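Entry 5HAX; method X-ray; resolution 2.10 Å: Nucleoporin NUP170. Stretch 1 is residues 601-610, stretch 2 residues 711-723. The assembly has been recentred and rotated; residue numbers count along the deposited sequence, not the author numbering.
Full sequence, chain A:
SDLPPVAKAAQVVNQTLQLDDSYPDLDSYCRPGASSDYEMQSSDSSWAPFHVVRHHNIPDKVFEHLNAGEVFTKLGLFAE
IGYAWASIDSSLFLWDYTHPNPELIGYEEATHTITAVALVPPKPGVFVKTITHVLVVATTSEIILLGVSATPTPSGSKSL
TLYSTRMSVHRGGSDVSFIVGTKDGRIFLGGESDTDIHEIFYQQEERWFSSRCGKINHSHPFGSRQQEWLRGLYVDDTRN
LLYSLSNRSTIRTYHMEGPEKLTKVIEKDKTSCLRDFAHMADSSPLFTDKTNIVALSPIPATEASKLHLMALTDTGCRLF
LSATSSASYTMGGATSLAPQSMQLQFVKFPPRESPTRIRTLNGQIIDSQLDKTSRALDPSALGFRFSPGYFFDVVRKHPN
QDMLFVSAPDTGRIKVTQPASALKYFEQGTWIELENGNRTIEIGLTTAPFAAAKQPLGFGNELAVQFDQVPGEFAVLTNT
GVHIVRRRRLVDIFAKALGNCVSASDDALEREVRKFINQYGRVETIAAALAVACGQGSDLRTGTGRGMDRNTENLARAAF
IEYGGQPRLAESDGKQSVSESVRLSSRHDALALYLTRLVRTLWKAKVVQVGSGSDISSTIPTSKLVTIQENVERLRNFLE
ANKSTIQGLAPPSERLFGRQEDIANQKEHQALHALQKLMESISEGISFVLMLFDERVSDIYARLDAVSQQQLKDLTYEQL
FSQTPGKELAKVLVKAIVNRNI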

# COMPACT_ATOMS: atom_id res chain seq x y z
N THR A 601 2.55 12.93 10.75
CA THR A 601 1.24 13.27 10.22
C THR A 601 0.67 14.55 10.82
O THR A 601 -0.30 15.08 10.29
N LEU A 602 1.26 15.05 11.91
CA LEU A 602 0.76 16.21 12.64
C LEU A 602 1.54 17.49 12.33
O LEU A 602 0.93 18.52 12.04
N TRP A 603 2.87 17.41 12.39
CA TRP A 603 3.75 18.56 12.47
C TRP A 603 3.33 19.72 11.57
O TRP A 603 3.00 20.81 12.06
N LYS A 604 3.34 19.51 10.26
CA LYS A 604 3.07 20.59 9.31
C LYS A 604 1.59 20.76 9.00
O LYS A 604 1.23 21.64 8.22
N ALA A 605 0.72 19.95 9.61
CA ALA A 605 -0.71 20.04 9.34
C ALA A 605 -1.34 21.19 10.13
O ALA A 605 -0.91 21.52 11.24
N LYS A 606 -2.36 21.80 9.53
CA LYS A 606 -3.18 22.76 10.24
C LYS A 606 -3.96 22.06 11.35
O LYS A 606 -4.38 20.91 11.21
N VAL A 607 -4.16 22.77 12.46
CA VAL A 607 -4.87 22.17 13.59
C VAL A 607 -6.36 22.01 13.26
O VAL A 607 -6.97 21.00 13.61
N VAL A 608 -6.95 23.00 12.58
CA VAL A 608 -8.39 23.05 12.38
C VAL A 608 -8.71 23.20 10.90
O VAL A 608 -7.86 23.57 10.08
N GLN A 609 -9.97 22.91 10.57
CA GLN A 609 -10.52 23.09 9.23
C GLN A 609 -11.84 23.83 9.36
O GLN A 609 -12.81 23.28 9.90
N VAL A 610 -11.89 25.07 8.88
CA VAL A 610 -13.10 25.88 8.95
C VAL A 610 -13.94 25.68 7.69
O VAL A 610 -13.71 26.33 6.66
N GLN A 711 -5.36 33.83 12.95
CA GLN A 711 -4.26 33.10 13.57
C GLN A 711 -4.62 31.64 13.79
O GLN A 711 -3.79 30.74 13.57
N LEU A 712 -5.85 31.37 14.22
CA LEU A 712 -6.30 30.00 14.40
C LEU A 712 -6.50 29.30 13.06
O LEU A 712 -6.37 28.07 12.98
N LYS A 713 -6.82 30.06 12.02
CA LYS A 713 -7.07 29.47 10.70
C LYS A 713 -5.83 28.77 10.17
O LYS A 713 -5.91 27.64 9.67
N ASP A 714 -4.67 29.41 10.29
CA ASP A 714 -3.42 28.91 9.73
C ASP A 714 -2.45 28.46 10.82
O ASP A 714 -1.23 28.47 10.62
N LEU A 715 -2.97 28.06 11.98
CA LEU A 715 -2.14 27.51 13.04
C LEU A 715 -1.80 26.06 12.74
O LEU A 715 -2.69 25.24 12.52
N THR A 716 -0.51 25.75 12.73
CA THR A 716 -0.03 24.39 12.55
C THR A 716 0.29 23.77 13.91
O THR A 716 0.40 24.45 14.93
N TYR A 717 0.44 22.44 13.91
CA TYR A 717 0.84 21.75 15.13
C TYR A 717 2.27 22.12 15.52
O TYR A 717 2.58 22.23 16.72
N GLU A 718 3.15 22.30 14.54
CA GLU A 718 4.50 22.76 14.83
C GLU A 718 4.49 24.06 15.62
O GLU A 718 5.19 24.20 16.63
N GLN A 719 3.69 25.03 15.17
CA GLN A 719 3.62 26.32 15.85
C GLN A 719 3.06 26.16 17.26
O GLN A 719 3.55 26.78 18.21
N LEU A 720 2.02 25.34 17.40
CA LEU A 720 1.46 25.06 18.72
C LEU A 720 2.50 24.46 19.65
O LEU A 720 2.54 24.78 20.85
N PHE A 721 3.36 23.59 19.12
CA PHE A 721 4.30 22.84 19.96
C PHE A 721 5.54 23.65 20.32
O PHE A 721 6.08 23.47 21.42
N SER A 722 6.01 24.52 19.42
CA SER A 722 7.38 25.02 19.51
C SER A 722 7.54 26.51 19.26
O SER A 722 8.68 26.98 19.20
N GLN A 723 6.46 27.28 19.11
CA GLN A 723 6.57 28.70 18.79
C GLN A 723 5.70 29.54 19.71
O GLN A 723 4.61 29.13 20.12

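The backbones meet at a single bridge, Lys606 with Thr716, where Tyr717 N donates to Ala605 O (3.1 Å) and Val607 N to Leu715 O (2.9 Å); side chains interlock around it. Tyr717 (chi1 m) points toward stretch 1, its flat ring filling a slot between two aliphatic bumps: Leu602 CG lies over one face, 4.0 Å from the centroid, and Val607 CG2 over the opposite face, 4.1 Å from it. Val607, a t rotamer, uses the same methyl twice: CG2 also rests 3.9 Å from Leu715 CG, small enough to fit between that leucine and the tyrosine ring. The tyrosine hydroxyl need not be buried dry, since water 1 lies 2.7 Å from Tyr717 OH and donates to Val607 O (2.5 Å).

Trp603 (t) starts away from stretch 2, yet its broad ring swings back. Glu718 CB sits over its five-membered ring, 3.7 Å from the centroid, while Trp603 CZ3 meets the edge of Phe721 at CD2, 3.8 Å away. Extended Glu718 (t, t) reaches past the indole, and Lys604 NZ closes a 2.9 Å salt bridge to Glu718 OE2.

At the other end, Val608 (m) points toward Leu712, its CG2 4.1 Å from Leu712 CG. Long, flexible Lys606 curls through m, m, t, t so that NZ donates to Asp714 O at 3.2 Å.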

# COMPACT_ATOMS: atom_id res chain seq x y z
CB THR A 601 0.24 12.13 10.47
OG1 THR A 601 0.08 11.94 11.88
CG2 THR A 601 0.72 10.83 9.83
CB LEU A 602 0.83 15.94 14.15
CG LEU A 602 -0.46 15.65 14.90
CD1 LEU A 602 -1.26 14.56 14.21
CD2 LEU A 602 -0.14 15.26 16.33
CB TRP A 603 5.17 18.10 12.13
CG TRP A 603 6.25 19.04 12.56
CD1 TRP A 603 6.99 19.85 11.76
CD2 TRP A 603 6.71 19.26 13.89
NE1 TRP A 603 7.89 20.56 12.51
CE2 TRP A 603 7.74 20.22 13.83
CE3 TRP A 603 6.36 18.73 15.14
CZ2 TRP A 603 8.41 20.67 14.96
CZ3 TRP A 603 7.03 19.18 16.27
CH2 TRP A 603 8.05 20.14 16.17
CB LYS A 604 3.84 20.33 8.00
CG LYS A 604 5.35 20.41 8.15
CD LYS A 604 5.82 21.83 8.44
CE LYS A 604 7.33 21.90 8.56
NZ LYS A 604 7.81 23.29 8.76
CB ALA A 605 -1.40 18.73 9.71
CB LYS A 606 -4.16 23.45 9.29
CG LYS A 606 -3.51 24.15 8.10
CD LYS A 606 -2.65 25.32 8.53
CE LYS A 606 -2.16 26.12 7.33
NZ LYS A 606 -1.21 27.19 7.71
CB VAL A 607 -4.67 23.01 14.86
CG1 VAL A 607 -5.43 22.39 16.03
CG2 VAL A 607 -3.19 23.12 15.20
CB VAL A 608 -9.03 24.21 13.18
CG1 VAL A 608 -8.82 24.00 14.66
CG2 VAL A 608 -8.46 25.55 12.73
CB GLN A 609 -10.71 21.75 8.52
CG GLN A 609 -9.42 21.01 8.21
CD GLN A 609 -8.60 21.70 7.13
OE1 GLN A 609 -9.14 22.34 6.23
NE2 GLN A 609 -7.28 21.56 7.22
CB VAL A 610 -12.77 27.37 9.12
CG1 VAL A 610 -14.05 28.18 9.34
CG2 VAL A 610 -11.81 27.57 10.28
CB GLN A 711 -3.87 33.75 14.90
CG GLN A 711 -2.94 34.94 14.76
CD GLN A 711 -2.44 35.44 16.10
OE1 GLN A 711 -3.05 36.31 16.72
NE2 GLN A 711 -1.33 34.87 16.57
CB LEU A 712 -7.60 29.98 15.21
CG LEU A 712 -8.26 28.61 15.40
CD1 LEU A 712 -7.32 27.66 16.12
CD2 LEU A 712 -9.56 28.77 16.16
CB LYS A 713 -7.53 30.56 9.73
CG LYS A 713 -8.51 30.10 8.67
CD LYS A 713 -8.83 31.21 7.68
CE LYS A 713 -9.61 32.35 8.32
NZ LYS A 713 -10.97 31.93 8.77
CB ASP A 714 -2.78 29.96 8.83
CG ASP A 714 -2.82 31.35 9.43
OD1 ASP A 714 -2.71 31.47 10.67
OD2 ASP A 714 -2.97 32.33 8.67
CB LEU A 715 -2.86 27.60 14.39
CG LEU A 715 -2.19 26.85 15.55
CD1 LEU A 715 -0.89 27.54 15.95
CD2 LEU A 715 -3.13 26.71 16.73
CB THR A 716 1.21 24.35 11.66
OG1 THR A 716 2.32 24.95 12.34
CG2 THR A 716 0.96 25.09 10.35
CB TYR A 717 0.70 20.24 14.96
CG TYR A 717 -0.69 19.73 15.26
CD1 TYR A 717 -1.08 19.47 16.57
CD2 TYR A 717 -1.60 19.50 14.24
CE1 TYR A 717 -2.35 19.00 16.85
CE2 TYR A 717 -2.88 19.03 14.52
CZ TYR A 717 -3.24 18.78 15.82
OH TYR A 717 -4.51 18.31 16.10
CB GLU A 718 5.29 22.94 13.53
CG GLU A 718 6.67 23.55 13.72
CD GLU A 718 7.40 23.81 12.42
OE1 GLU A 718 8.63 24.01 12.46
OE2 GLU A 718 6.74 23.83 11.36
CB GLN A 719 2.78 27.29 15.03
CG GLN A 719 3.37 27.61 13.66
CD GLN A 719 2.34 28.07 12.65
OE1 GLN A 719 1.14 28.00 12.89
NE2 GLN A 719 2.81 28.55 11.51
CB LEU A 720 0.27 24.11 18.57
CG LEU A 720 -0.40 23.61 19.86
CD1 LEU A 720 -1.07 24.76 20.59
CD2 LEU A 720 -1.40 22.51 19.53
CB PHE A 721 4.74 21.55 19.26
CG PHE A 721 3.64 20.55 19.05
CD1 PHE A 721 2.55 20.49 19.90
CD2 PHE A 721 3.72 19.64 18.00
CE1 PHE A 721 1.55 19.55 19.70
CE2 PHE A 721 2.72 18.70 17.80
CZ PHE A 721 1.64 18.66 18.65
CB SER A 722 8.26 24.25 18.52
OG SER A 722 7.81 24.43 17.19
CB GLN A 723 6.18 28.96 17.34
CG GLN A 723 7.25 28.53 16.35
CD GLN A 723 6.79 28.62 14.92
OE1 GLN A 723 6.04 29.53 14.55
NE2 GLN A 723 7.23 27.68 14.09
O HOH W 1 -6.35 18.62 14.17
O HOH W 2 -5.21 25.37 11.93